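Local atomic coordinates of YghZ aldo-keto reductase (PDB entry 3N6Q), a protein that probably reduces aldehydes or ketones to alcohols with a nicotinamide cofactor, as expected of a TIM-barrel enzyme of the aldo-keto reductase family. Residues Q14-G19 against W288-D293; L49-D54 against Q307-V312; L267-E272 against D329-D334; E272-R277 against A282-S287. All blocks are in the same frame, centred on the assembly; numbering follows the deposited sequence.

Contact 1 of 4, residues Q14-G19 against W288-D293; sequences QYRYCG and WLLKDD
Arg-16 turns its guanidinium to the carbonyls of Leu-290 and Asp-292, just after the end of helix 281-289. Its side chain leaves with CG beside the backbone N (chi1 -62°) and then runs extended from CG to NE, long enough to span the gap. NH2 donates to Leu-290 O at 2.8 Å, and NH1 to Asp-292 O, also at 2.8 Å; both oxygens sit somewhat out of the guanidinium plane. Along the NE-NH2 edge, Gln-14 OE1 lies in that plane and takes two bonds at once, from Arg-16 NE at 2.8 Å and from Arg-16 NH2 at 2.9 Å, which should fix the rotation of the group. Leu-290 then covers one face, its CD2 standing 3.7 Å from Arg-16 CZ. NH1 has a further acceptor in Val-295 O, while the carboxylate of Asp-292 turns to Arg-294 N instead of to the arginine. Strand 15-17 pairs antiparallel with strand 24-31, consistent with the N-terminal hairpin that closes the bottom of the barrel in aldo-keto reductases; Arg-16 ties it to the loop between helix 281-289 and barrel strand 297-300, and Leu-290 of that loop packs on Val-298 of the strand.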
loop_
_atom_site.group_PDB
_atom_site.type_symbol
_atom_site.label_atom_id
_atom_site.label_comp_id
_atom_site.label_asym_id
_atom_site.label_seq_id
_atom_site.Cartn_x
_atom_site.Cartn_y
_atom_site.Cartn_z
ATOM N N GLN B 14 15.846 -31.628 11.781
ATOM C CA GLN B 14 16.805 -30.851 11.008
ATOM C C GLN B 14 16.039 -29.763 10.221
ATOM O O GLN B 14 15.043 -30.063 9.565
ATOM C CB GLN B 14 17.489 -31.779 9.997
ATOM C CG GLN B 14 18.556 -31.049 9.147
ATOM C CD GLN B 14 19.257 -31.963 8.143
ATOM O OE1 GLN B 14 18.884 -32.021 6.980
ATOM N NE2 GLN B 14 20.250 -32.737 8.616
ATOM N N TYR B 15 16.548 -28.542 10.277
ATOM C CA TYR B 15 16.014 -27.411 9.522
ATOM C C TYR B 15 17.032 -26.993 8.471
ATOM O O TYR B 15 18.251 -26.994 8.737
ATOM C CB TYR B 15 15.769 -26.266 10.480
ATOM C CG TYR B 15 14.690 -26.691 11.485
ATOM C CD1 TYR B 15 13.311 -26.589 11.145
ATOM C CD2 TYR B 15 15.038 -27.223 12.745
ATOM C CE1 TYR B 15 12.312 -27.111 11.998
ATOM C CE2 TYR B 15 14.040 -27.688 13.643
ATOM C CZ TYR B 15 12.683 -27.615 13.263
ATOM O OH TYR B 15 11.706 -28.091 14.113
ATOM N N ARG B 16 16.534 -26.616 7.300
ATOM C CA ARG B 16 17.385 -26.164 6.189
ATOM C C ARG B 16 16.948 -24.805 5.735
ATOM O O ARG B 16 15.717 -24.600 5.495
ATOM C CB ARG B 16 17.235 -27.142 5.021
ATOM C CG ARG B 16 17.716 -28.566 5.406
ATOM C CD ARG B 16 17.701 -29.481 4.155
ATOM N NE ARG B 16 18.342 -30.748 4.531
ATOM C CZ ARG B 16 18.959 -31.572 3.697
ATOM N NH1 ARG B 16 18.954 -31.341 2.370
ATOM N NH2 ARG B 16 19.562 -32.659 4.207
ATOM N N TYR B 17 17.916 -23.883 5.578
ATOM C CA TYR B 17 17.616 -22.586 4.963
ATOM C C TYR B 17 17.086 -22.801 3.586
ATOM O O TYR B 17 17.628 -23.591 2.810
ATOM C CB TYR B 17 18.855 -21.651 4.925
ATOM C CG TYR B 17 19.168 -21.119 6.285
ATOM C CD1 TYR B 17 18.592 -19.948 6.723
ATOM C CD2 TYR B 17 19.976 -21.842 7.179
ATOM C CE1 TYR B 17 18.800 -19.485 8.054
ATOM C CE2 TYR B 17 20.242 -21.361 8.481
ATOM C CZ TYR B 17 19.650 -20.197 8.900
ATOM O OH TYR B 17 19.887 -19.725 10.158
ATOM N N CYS B 18 16.034 -22.051 3.222
ATOM C CA CYS B 18 15.376 -22.282 1.933
ATOM C C CYS B 18 16.099 -21.405 0.880
ATOM O O CYS B 18 15.994 -20.170 0.931
ATOM C CB CYS B 18 13.882 -21.808 2.110
ATOM S SG CYS B 18 12.946 -22.017 0.605
ATOM N N GLY B 19 16.935 -22.005 0.022
ATOM C CA GLY B 19 17.692 -21.245 -0.975
ATOM C C GLY B 19 18.623 -20.248 -0.293
ATOM O O GLY B 19 19.200 -20.567 0.753
ATOM N N TRP B 288 17.579 -40.267 0.361
ATOM C CA TRP B 288 18.171 -40.013 -0.946
ATOM C C TRP B 288 17.935 -38.612 -1.456
ATOM O O TRP B 288 18.826 -37.962 -1.959
ATOM C CB TRP B 288 17.699 -41.061 -1.945
ATOM C CG TRP B 288 18.386 -40.946 -3.285
ATOM C CD1 TRP B 288 19.489 -41.678 -3.739
ATOM C CD2 TRP B 288 17.965 -40.119 -4.384
ATOM N NE1 TRP B 288 19.787 -41.289 -5.062
ATOM C CE2 TRP B 288 18.888 -40.319 -5.455
ATOM C CE3 TRP B 288 16.922 -39.188 -4.552
ATOM C CZ2 TRP B 288 18.745 -39.674 -6.688
ATOM C CZ3 TRP B 288 16.807 -38.518 -5.761
ATOM C CH2 TRP B 288 17.725 -38.753 -6.821
ATOM N N LEU B 289 16.705 -38.115 -1.304
ATOM C CA LEU B 289 16.451 -36.720 -1.656
ATOM C C LEU B 289 17.252 -35.766 -0.799
ATOM O O LEU B 289 17.724 -34.737 -1.290
ATOM C CB LEU B 289 14.916 -36.439 -1.524
ATOM C CG LEU B 289 14.100 -37.100 -2.651
ATOM C CD1 LEU B 289 12.567 -37.156 -2.277
ATOM C CD2 LEU B 289 14.263 -36.238 -3.964
ATOM N N LEU B 290 17.362 -36.068 0.487
ATOM C CA LEU B 290 17.949 -35.165 1.479
ATOM C C LEU B 290 19.504 -35.391 1.652
ATOM O O LEU B 290 20.113 -34.880 2.609
ATOM C CB LEU B 290 17.335 -35.443 2.834
ATOM C CG LEU B 290 15.875 -34.918 2.943
ATOM C CD1 LEU B 290 15.253 -35.334 4.249
ATOM C CD2 LEU B 290 15.815 -33.364 2.723
ATOM N N LYS B 291 20.095 -36.140 0.726
ATOM C CA LYS B 291 21.493 -36.613 0.880
ATOM C C LYS B 291 22.493 -35.491 0.708
ATOM O O LYS B 291 23.689 -35.629 1.062
ATOM C CB LYS B 291 21.804 -37.686 -0.170
ATOM C CG LYS B 291 21.829 -37.174 -1.634
ATOM C CD LYS B 291 21.901 -38.415 -2.629
ATOM C CE LYS B 291 21.768 -38.050 -4.108
ATOM N NZ LYS B 291 20.397 -37.450 -4.444
ATOM N N ASP B 292 22.034 -34.408 0.088
ATOM C CA ASP B 292 22.862 -33.231 -0.084
ATOM C C ASP B 292 21.973 -31.972 -0.001
ATOM O O ASP B 292 20.783 -32.043 0.360
ATOM C CB ASP B 292 23.572 -33.297 -1.439
ATOM C CG ASP B 292 22.584 -33.405 -2.618
ATOM O OD1 ASP B 292 21.425 -32.854 -2.555
ATOM O OD2 ASP B 292 22.988 -34.050 -3.622
ATOM N N ASP B 293 22.497 -30.829 -0.421
ATOM C CA ASP B 293 21.812 -29.619 -0.027
ATOM C C ASP B 293 20.982 -29.064 -1.156
ATOM O O ASP B 293 20.565 -27.937 -1.087
ATOM C CB ASP B 293 22.788 -28.589 0.533
ATOM C CG ASP B 293 23.696 -28.019 -0.523
ATOM O OD1 ASP B 293 23.551 -28.372 -1.731
ATOM O OD2 ASP B 293 24.575 -27.190 -0.140
#

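Contact 2 of 4, residues L49-D54 against Q307-V312; sequences LRKAFD and QLEENV
Lys-51 leaves its helix with CG anti to the backbone N (chi1 174°) and then folds at chi2 (63°) and chi3 (67°), bringing its amine to Glu-309, whose own chain stays extended beyond CG. The pair bridges the first and last main helices of the TIM barrel, 42-54 and 305-312, which stand next to each other where the ring of strands closes. Locally the two helices run nearly parallel, their axes 10.0 Å from each other at closest approach. Below the charged pair the packing is apolar. Leu-308 pushes its CD1 branch against the backbone of the first helix, 3.6 Å from Ala-52 N and 3.9 Å from Ala-52 CB, and the stem of Lys-51 passes the leucine in the opposite direction, with Lys-51 CG 4.1 Å from Leu-308 CD1. Deeper still lie the barrel strands: Leu-308 rests on Leu-30 and Ala-52 on Phe-60. The lysine and glutamate chains cross at about a right angle, and their methylenes touch as well, Lys-51 CD lying 3.9 Å from Glu-309 CG. Their ends form a salt bridge in which Lys-51 NZ comes to Glu-309 OE1 from above the carboxylate plane, at 2.7 Å.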
loop_
_atom_site.group_PDB
_atom_site.type_symbol
_atom_site.label_atom_id
_atom_site.label_comp_id
_atom_site.label_asym_id
_atom_site.label_seq_id
_atom_site.Cartn_x
_atom_site.Cartn_y
_atom_site.Cartn_z
ATOM N N LEU B 49 -1.834 -33.470 12.631
ATOM C CA LEU B 49 -1.193 -32.161 12.828
ATOM C C LEU B 49 -0.434 -32.080 14.117
ATOM O O LEU B 49 0.631 -31.384 14.222
ATOM C CB LEU B 49 -2.225 -30.993 12.769
ATOM C CG LEU B 49 -3.005 -30.937 11.435
ATOM C CD1 LEU B 49 -4.004 -29.737 11.439
ATOM C CD2 LEU B 49 -2.039 -30.707 10.247
ATOM N N ARG B 50 -1.044 -32.629 15.173
ATOM C CA ARG B 50 -0.406 -32.505 16.475
ATOM C C ARG B 50 0.910 -33.276 16.505
ATOM O O ARG B 50 1.880 -32.815 17.061
ATOM C CB ARG B 50 -1.302 -33.080 17.585
ATOM C CG ARG B 50 -2.507 -32.170 17.889
ATOM C CD ARG B 50 -3.281 -32.790 19.072
ATOM N NE ARG B 50 -4.355 -31.911 19.559
ATOM C CZ ARG B 50 -5.036 -32.131 20.688
ATOM N NH1 ARG B 50 -4.767 -33.213 21.427
ATOM N NH2 ARG B 50 -6.024 -31.300 21.052
ATOM N N LYS B 51 0.879 -34.458 15.937
ATOM C CA LYS B 51 2.095 -35.263 15.854
ATOM C C LYS B 51 3.152 -34.568 15.009
ATOM O O LYS B 51 4.332 -34.450 15.454
ATOM C CB LYS B 51 1.783 -36.672 15.321
ATOM C CG LYS B 51 3.041 -37.575 15.063
ATOM C CD LYS B 51 3.775 -37.836 16.408
ATOM C CE LYS B 51 2.910 -38.687 17.324
ATOM N NZ LYS B 51 3.648 -39.181 18.535
ATOM N N ALA B 52 2.745 -34.055 13.827
ATOM C CA ALA B 52 3.680 -33.299 12.991
ATOM C C ALA B 52 4.407 -32.227 13.780
ATOM O O ALA B 52 5.652 -32.168 13.802
ATOM C CB ALA B 52 2.948 -32.673 11.776
ATOM N N PHE B 53 3.646 -31.380 14.466
ATOM C CA PHE B 53 4.234 -30.251 15.179
ATOM C C PHE B 53 5.088 -30.712 16.380
ATOM O O PHE B 53 6.138 -30.124 16.643
ATOM C CB PHE B 53 3.139 -29.291 15.633
ATOM C CG PHE B 53 3.647 -27.979 16.163
ATOM C CD1 PHE B 53 4.462 -27.157 15.377
ATOM C CD2 PHE B 53 3.324 -27.574 17.463
ATOM C CE1 PHE B 53 4.936 -25.912 15.855
ATOM C CE2 PHE B 53 3.769 -26.276 17.954
ATOM C CZ PHE B 53 4.563 -25.465 17.160
ATOM N N ASP B 54 4.643 -31.763 17.074
ATOM C CA ASP B 54 5.447 -32.329 18.211
ATOM C C ASP B 54 6.781 -32.920 17.692
ATOM O O ASP B 54 7.750 -33.069 18.473
ATOM C CB ASP B 54 4.660 -33.419 18.872
ATOM C CG ASP B 54 3.589 -32.887 19.831
ATOM O OD1 ASP B 54 3.611 -31.711 20.204
ATOM O OD2 ASP B 54 2.832 -33.722 20.272
ATOM N N GLN B 307 3.066 -42.835 10.640
ATOM C CA GLN B 307 3.830 -42.667 9.427
ATOM C C GLN B 307 4.843 -41.557 9.601
ATOM O O GLN B 307 5.973 -41.679 9.115
ATOM C CB GLN B 307 2.957 -42.348 8.198
ATOM C CG GLN B 307 3.851 -42.335 6.936
ATOM C CD GLN B 307 3.163 -41.867 5.648
ATOM O OE1 GLN B 307 1.939 -41.965 5.517
ATOM N NE2 GLN B 307 3.974 -41.430 4.651
ATOM N N LEU B 308 4.452 -40.477 10.294
ATOM C CA LEU B 308 5.364 -39.354 10.501
ATOM C C LEU B 308 6.538 -39.799 11.372
ATOM O O LEU B 308 7.681 -39.508 11.054
ATOM C CB LEU B 308 4.668 -38.159 11.152
ATOM C CG LEU B 308 3.573 -37.537 10.267
ATOM C CD1 LEU B 308 2.833 -36.465 11.106
ATOM C CD2 LEU B 308 4.268 -36.912 9.018
ATOM N N GLU B 309 6.241 -40.512 12.461
ATOM C CA GLU B 309 7.308 -41.006 13.333
ATOM C C GLU B 309 8.314 -41.837 12.499
ATOM O O GLU B 309 9.501 -41.681 12.630
ATOM C CB GLU B 309 6.722 -41.808 14.504
ATOM C CG GLU B 309 5.687 -41.002 15.312
ATOM C CD GLU B 309 5.070 -41.759 16.527
ATOM O OE1 GLU B 309 5.225 -41.254 17.663
ATOM O OE2 GLU B 309 4.420 -42.830 16.361
ATOM N N GLU B 310 7.830 -42.678 11.600
ATOM C CA GLU B 310 8.702 -43.561 10.842
ATOM C C GLU B 310 9.495 -42.740 9.834
ATOM O O GLU B 310 10.724 -42.889 9.673
ATOM C CB GLU B 310 7.856 -44.604 10.121
ATOM C CG GLU B 310 8.614 -45.841 9.608
ATOM C CD GLU B 310 9.165 -45.695 8.165
ATOM O OE1 GLU B 310 9.423 -44.550 7.701
ATOM O OE2 GLU B 310 9.351 -46.743 7.498
ATOM N N ASN B 311 8.821 -41.807 9.177
ATOM C CA ASN B 311 9.524 -41.052 8.065
ATOM C C ASN B 311 10.661 -40.119 8.546
ATOM O O ASN B 311 11.725 -39.977 7.905
ATOM C CB ASN B 311 8.486 -40.255 7.275
ATOM C CG ASN B 311 7.659 -41.116 6.320
ATOM O OD1 ASN B 311 6.668 -40.625 5.780
ATOM N ND2 ASN B 311 7.977 -42.403 6.192
ATOM N N VAL B 312 10.480 -39.503 9.700
ATOM C CA VAL B 312 11.441 -38.509 10.167
ATOM C C VAL B 312 12.752 -39.196 10.536
ATOM O O VAL B 312 13.789 -38.535 10.614
ATOM C CB VAL B 312 10.981 -37.687 11.384
ATOM C CG1 VAL B 312 9.801 -36.699 11.007
ATOM C CG2 VAL B 312 10.634 -38.588 12.580
#

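Contact 3 of 4, residues L267-E272 against D329-D334; sequences LRLLNE and DQHIAD
A side-chain hydrogen bond of 2.9 Å from Gln-330 NE2 to Asp-334 OD1 spans one turn of helix 322-334, the same helix that offers His-331 to Leu-269 across the contact. The amide meets the carboxylate oxygen from above the carboxylate plane, while that oxygen lies in the plane of the amide. The two segments share no hydrogen bond; Ser-266 OG, just before the first, supplies one between the helices, to His-331 O. Across these segments the imidazole of His-331 is met by leucine carbons. Leu-269 CB stands over one face of the ring as a CH-pi contact, 3.7 Å from the centroid and 14° off the ring normal, displaced a little toward the rim. The CD1 branch of the same leucine reaches the ND1-CE1 bond, Leu-269 CD1 lying 3.6 Å from His-331 ND1. On the inner side Leu-270 slides past the histidine, its CG 4.1 Å from His-331 CB, and then crosses Ile-332 at about a right angle, with Leu-270 CD1 touching Ile-332 CG1 at 4.1 Å. Asp-329 forms a salt bridge with Arg-201, on which Ile-332 also packs. The helices are antiparallel, 167° between their directions, and their axes approach to 9.5 Å. Such a pair, one helix before the seventh barrel helix and one after the eighth, fits the two extra helices that aldo-keto reductases carry outside the barrel.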
loop_
_atom_site.group_PDB
_atom_site.type_symbol
_atom_site.label_atom_id
_atom_site.label_comp_id
_atom_site.label_asym_id
_atom_site.label_seq_id
_atom_site.Cartn_x
_atom_site.Cartn_y
_atom_site.Cartn_z
ATOM N N LEU B 267 12.008 -52.980 -7.669
ATOM C CA LEU B 267 11.600 -52.409 -6.371
ATOM C C LEU B 267 11.981 -53.301 -5.177
ATOM O O LEU B 267 12.341 -52.785 -4.100
ATOM C CB LEU B 267 10.100 -52.109 -6.310
ATOM C CG LEU B 267 9.657 -51.006 -7.265
ATOM C CD1 LEU B 267 8.142 -51.137 -7.416
ATOM C CD2 LEU B 267 10.054 -49.631 -6.629
ATOM N N ARG B 268 11.883 -54.625 -5.379
ATOM C CA ARG B 268 12.337 -55.588 -4.397
ATOM C C ARG B 268 13.837 -55.421 -4.109
ATOM O O ARG B 268 14.231 -55.422 -2.969
ATOM C CB ARG B 268 11.991 -57.031 -4.816
ATOM C CG ARG B 268 10.472 -57.374 -4.792
ATOM C CD ARG B 268 10.128 -58.827 -5.250
ATOM N NE ARG B 268 9.489 -58.925 -6.574
ATOM C CZ ARG B 268 9.953 -59.672 -7.575
ATOM N NH1 ARG B 268 11.078 -60.360 -7.415
ATOM N NH2 ARG B 268 9.320 -59.705 -8.752
ATOM N N LEU B 269 14.644 -55.248 -5.131
ATOM C CA LEU B 269 16.098 -55.111 -4.924
ATOM C C LEU B 269 16.431 -53.750 -4.279
ATOM O O LEU B 269 17.289 -53.647 -3.387
ATOM C CB LEU B 269 16.813 -55.231 -6.261
ATOM C CG LEU B 269 16.868 -56.660 -6.830
ATOM C CD1 LEU B 269 17.279 -56.579 -8.338
ATOM C CD2 LEU B 269 17.866 -57.476 -6.006
ATOM N N LEU B 270 15.679 -52.723 -4.650
ATOM C CA LEU B 270 15.824 -51.456 -3.914
ATOM C C LEU B 270 15.464 -51.578 -2.426
ATOM O O LEU B 270 16.180 -51.000 -1.563
ATOM C CB LEU B 270 15.027 -50.331 -4.594
ATOM C CG LEU B 270 15.605 -49.876 -5.944
ATOM C CD1 LEU B 270 14.469 -49.086 -6.667
ATOM C CD2 LEU B 270 16.838 -48.986 -5.662
ATOM N N ASN B 271 14.431 -52.353 -2.097
ATOM C CA ASN B 271 14.022 -52.528 -0.698
ATOM C C ASN B 271 15.105 -53.305 0.068
ATOM O O ASN B 271 15.352 -53.049 1.280
ATOM C CB ASN B 271 12.693 -53.313 -0.632
ATOM C CG ASN B 271 12.176 -53.452 0.779
ATOM O OD1 ASN B 271 12.080 -52.469 1.515
ATOM N ND2 ASN B 271 11.893 -54.694 1.193
ATOM N N GLU B 272 15.713 -54.277 -0.636
ATOM C CA GLU B 272 16.870 -54.983 -0.065
ATOM C C GLU B 272 18.043 -54.054 0.255
ATOM O O GLU B 272 18.651 -54.185 1.356
ATOM C CB GLU B 272 17.274 -56.203 -0.896
ATOM C CG GLU B 272 16.243 -57.274 -0.810
ATOM C CD GLU B 272 16.538 -58.505 -1.694
ATOM O OE1 GLU B 272 17.550 -58.530 -2.427
ATOM O OE2 GLU B 272 15.693 -59.406 -1.687
ATOM N N ASP B 329 20.773 -46.393 -9.122
ATOM C CA ASP B 329 20.438 -46.046 -10.511
ATOM C C ASP B 329 20.375 -47.250 -11.432
ATOM O O ASP B 329 19.526 -47.341 -12.330
ATOM C CB ASP B 329 21.408 -45.025 -11.090
ATOM C CG ASP B 329 21.238 -43.646 -10.475
ATOM O OD1 ASP B 329 20.324 -43.466 -9.626
ATOM O OD2 ASP B 329 22.060 -42.768 -10.801
ATOM N N GLN B 330 21.328 -48.153 -11.282
ATOM C CA GLN B 330 21.271 -49.347 -12.086
ATOM C C GLN B 330 19.978 -50.182 -11.907
ATOM O O GLN B 330 19.440 -50.701 -12.902
ATOM C CB GLN B 330 22.534 -50.198 -11.850
ATOM C CG GLN B 330 22.641 -51.420 -12.784
ATOM C CD GLN B 330 23.077 -51.005 -14.166
ATOM O OE1 GLN B 330 24.108 -50.333 -14.325
ATOM N NE2 GLN B 330 22.256 -51.319 -15.169
ATOM N N HIS B 331 19.530 -50.415 -10.667
ATOM C CA HIS B 331 18.290 -51.165 -10.431
ATOM C C HIS B 331 17.137 -50.416 -11.108
ATOM O O HIS B 331 16.231 -51.045 -11.680
ATOM C CB HIS B 331 17.959 -51.294 -8.938
ATOM C CG HIS B 331 18.838 -52.255 -8.207
ATOM N ND1 HIS B 331 19.129 -53.512 -8.696
ATOM C CD2 HIS B 331 19.485 -52.145 -7.023
ATOM C CE1 HIS B 331 19.907 -54.145 -7.830
ATOM N NE2 HIS B 331 20.105 -53.351 -6.793
ATOM N N ILE B 332 17.203 -49.092 -11.081
ATOM C CA ILE B 332 16.107 -48.288 -11.712
ATOM C C ILE B 332 16.061 -48.462 -13.231
ATOM O O ILE B 332 15.013 -48.831 -13.789
ATOM C CB ILE B 332 16.089 -46.813 -11.258
ATOM C CG1 ILE B 332 15.691 -46.744 -9.774
ATOM C CG2 ILE B 332 15.068 -45.971 -12.091
ATOM C CD1 ILE B 332 16.130 -45.418 -9.086
ATOM N N ALA B 333 17.223 -48.367 -13.854
ATOM C CA ALA B 333 17.394 -48.636 -15.296
ATOM C C ALA B 333 16.989 -50.068 -15.659
ATOM O O ALA B 333 16.172 -50.255 -16.573
ATOM C CB ALA B 333 18.858 -48.364 -15.710
ATOM N N ASP B 334 17.508 -51.068 -14.929
ATOM C CA ASP B 334 17.176 -52.474 -15.199
ATOM C C ASP B 334 15.682 -52.747 -15.111
ATOM O O ASP B 334 15.169 -53.657 -15.792
ATOM C CB ASP B 334 17.869 -53.440 -14.221
ATOM C CG ASP B 334 19.371 -53.523 -14.414
ATOM O OD1 ASP B 334 19.930 -52.988 -15.399
ATOM O OD2 ASP B 334 20.009 -54.132 -13.527
#

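Contact 4 of 4, residues E272-R277 against A282-S287; sequences EMAQQR and AQMALS
Met-284 and Arg-277 cross at about a right angle, the thioether chain lying against the aliphatic part of the arginine. Met-284 SD sits 3.7 Å from Arg-277 CD, and Met-284 CG lies 3.9 Å from Arg-277 NE. In the methionine, CG anti to the backbone N (chi1 -175°) and an extended chi2 carry the sulfur across to helix 261-276; the bend at chi3 turns only the terminal CE. There SD meets Ala-274 CA at 3.7 Å, and the two CB atoms of Ala-274 and Met-284 touch at 3.8 Å. The contact lies inside a short connection between consecutive helices, 261-276, probably the extra helix that precedes the seventh barrel helix in aldo-keto reductases, and barrel helix 281-289. Arg-277 bends at chi3 and carries its guanidinium past Met-284 to Gln-279, which accepts from NE, to a salt bridge with Glu-324 and to a cation-pi contact with Phe-320. Ser-287 meets the arginine merely through carbon, CB standing 4.4 Å from Arg-277 NH2, and its hydroxyl is engaged with Ala-314 O among others.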
loop_
_atom_site.group_PDB
_atom_site.type_symbol
_atom_site.label_atom_id
_atom_site.label_comp_id
_atom_site.label_asym_id
_atom_site.label_seq_id
_atom_site.Cartn_x
_atom_site.Cartn_y
_atom_site.Cartn_z
ATOM N N GLU B 272 15.713 -54.277 -0.636
ATOM C CA GLU B 272 16.870 -54.983 -0.065
ATOM C C GLU B 272 18.043 -54.054 0.255
ATOM O O GLU B 272 18.651 -54.185 1.356
ATOM C CB GLU B 272 17.274 -56.203 -0.896
ATOM C CG GLU B 272 16.243 -57.274 -0.810
ATOM C CD GLU B 272 16.538 -58.505 -1.694
ATOM O OE1 GLU B 272 17.550 -58.530 -2.427
ATOM O OE2 GLU B 272 15.693 -59.406 -1.687
ATOM N N MET B 273 18.340 -53.114 -0.653
ATOM C CA MET B 273 19.354 -52.092 -0.379
ATOM C C MET B 273 18.982 -51.318 0.844
ATOM O O MET B 273 19.857 -51.008 1.670
ATOM C CB MET B 273 19.614 -51.129 -1.548
ATOM C CG MET B 273 20.227 -51.762 -2.840
ATOM S SD MET B 273 20.654 -50.503 -4.070
ATOM C CE MET B 273 21.966 -49.571 -3.199
ATOM N N ALA B 274 17.720 -50.874 0.912
ATOM C CA ALA B 274 17.304 -50.081 2.077
ATOM C C ALA B 274 17.547 -50.890 3.383
ATOM O O ALA B 274 18.075 -50.365 4.381
ATOM C CB ALA B 274 15.805 -49.685 1.942
ATOM N N GLN B 275 17.159 -52.160 3.369
ATOM C CA GLN B 275 17.289 -52.980 4.587
ATOM C C GLN B 275 18.726 -53.110 5.039
ATOM O O GLN B 275 18.997 -53.151 6.249
ATOM C CB GLN B 275 16.712 -54.384 4.372
ATOM C CG GLN B 275 15.204 -54.400 4.371
ATOM C CD GLN B 275 14.621 -55.722 3.889
ATOM O OE1 GLN B 275 15.327 -56.587 3.331
ATOM N NE2 GLN B 275 13.301 -55.860 4.050
ATOM N N GLN B 276 19.641 -53.167 4.072
ATOM C CA GLN B 276 21.090 -53.254 4.340
ATOM C C GLN B 276 21.566 -51.977 5.022
ATOM O O GLN B 276 22.541 -51.990 5.766
ATOM C CB GLN B 276 21.871 -53.400 3.040
ATOM C CG GLN B 276 21.620 -54.694 2.262
ATOM C CD GLN B 276 22.095 -55.922 3.013
ATOM O OE1 GLN B 276 23.064 -55.852 3.795
ATOM N NE2 GLN B 276 21.397 -57.051 2.810
ATOM N N ARG B 277 20.898 -50.861 4.756
ATOM C CA ARG B 277 21.252 -49.594 5.386
ATOM C C ARG B 277 20.529 -49.486 6.725
ATOM O O ARG B 277 20.675 -48.491 7.422
ATOM C CB ARG B 277 20.846 -48.406 4.480
ATOM C CG ARG B 277 21.584 -48.386 3.104
ATOM C CD ARG B 277 20.818 -47.424 2.155
ATOM N NE ARG B 277 20.629 -46.110 2.781
ATOM C CZ ARG B 277 21.569 -45.165 2.885
ATOM N NH1 ARG B 277 22.823 -45.385 2.483
ATOM N NH2 ARG B 277 21.276 -44.015 3.470
ATOM N N ALA B 282 10.794 -46.508 2.354
ATOM C CA ALA B 282 10.378 -45.076 2.405
ATOM C C ALA B 282 11.490 -44.208 3.014
ATOM O O ALA B 282 11.791 -43.126 2.515
ATOM C CB ALA B 282 9.069 -44.939 3.240
ATOM N N GLN B 283 12.121 -44.691 4.087
ATOM C CA GLN B 283 13.173 -43.913 4.710
ATOM C C GLN B 283 14.322 -43.753 3.715
ATOM O O GLN B 283 14.844 -42.642 3.580
ATOM C CB GLN B 283 13.701 -44.575 5.993
ATOM C CG GLN B 283 12.686 -44.459 7.161
ATOM C CD GLN B 283 12.964 -45.426 8.277
ATOM O OE1 GLN B 283 13.704 -46.409 8.097
ATOM N NE2 GLN B 283 12.339 -45.184 9.439
ATOM N N MET B 284 14.711 -44.831 3.021
ATOM C CA MET B 284 15.835 -44.678 2.036
ATOM C C MET B 284 15.465 -43.646 0.922
ATOM O O MET B 284 16.298 -42.868 0.470
ATOM C CB MET B 284 16.228 -45.983 1.357
ATOM C CG MET B 284 17.524 -45.711 0.434
ATOM S SD MET B 284 18.054 -47.335 -0.229
ATOM C CE MET B 284 16.836 -47.593 -1.559
ATOM N N ALA B 285 14.235 -43.739 0.418
ATOM C CA ALA B 285 13.736 -42.801 -0.610
ATOM C C ALA B 285 13.821 -41.311 -0.158
ATOM O O ALA B 285 14.263 -40.435 -0.923
ATOM C CB ALA B 285 12.236 -43.205 -1.023
ATOM N N LEU B 286 13.436 -41.029 1.101
ATOM C CA LEU B 286 13.553 -39.720 1.675
ATOM C C LEU B 286 15.007 -39.306 1.945
ATOM O O LEU B 286 15.394 -38.169 1.678
ATOM C CB LEU B 286 12.746 -39.609 2.964
ATOM C CG LEU B 286 11.250 -39.890 2.772
ATOM C CD1 LEU B 286 10.546 -39.860 4.199
ATOM C CD2 LEU B 286 10.641 -38.896 1.751
ATOM N N SER B 287 15.814 -40.237 2.446
ATOM C CA SER B 287 17.224 -39.912 2.719
ATOM C C SER B 287 17.922 -39.549 1.415
ATOM O O SER B 287 18.734 -38.655 1.361
ATOM C CB SER B 287 17.910 -41.146 3.346
ATOM O OG SER B 287 17.403 -41.364 4.666
#

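Contacts 3 and 4 are the closest pair, with centres 11 Å apart. They share Glu-272 and touch twice: His-331 CD2 lies 3.6 Å from Met-273 SD, and Leu-270 O lies 3.5 Å from Met-284 CE. Helix 281-289 then carries the path inward. It joins contact 4 to contact 2 through Gln-283 NE2, 2.8 Å from Glu-310 O in a probable hydrogen bond, and runs directly on into contact 1. Contacts 2 and 3 are widest apart, about 28 Å between centres. Contact 1 probably belongs to the barrel floor, whereas active sites in this family open at the C-terminal end of the strands; no substrate or cofactor is bound at any of the four.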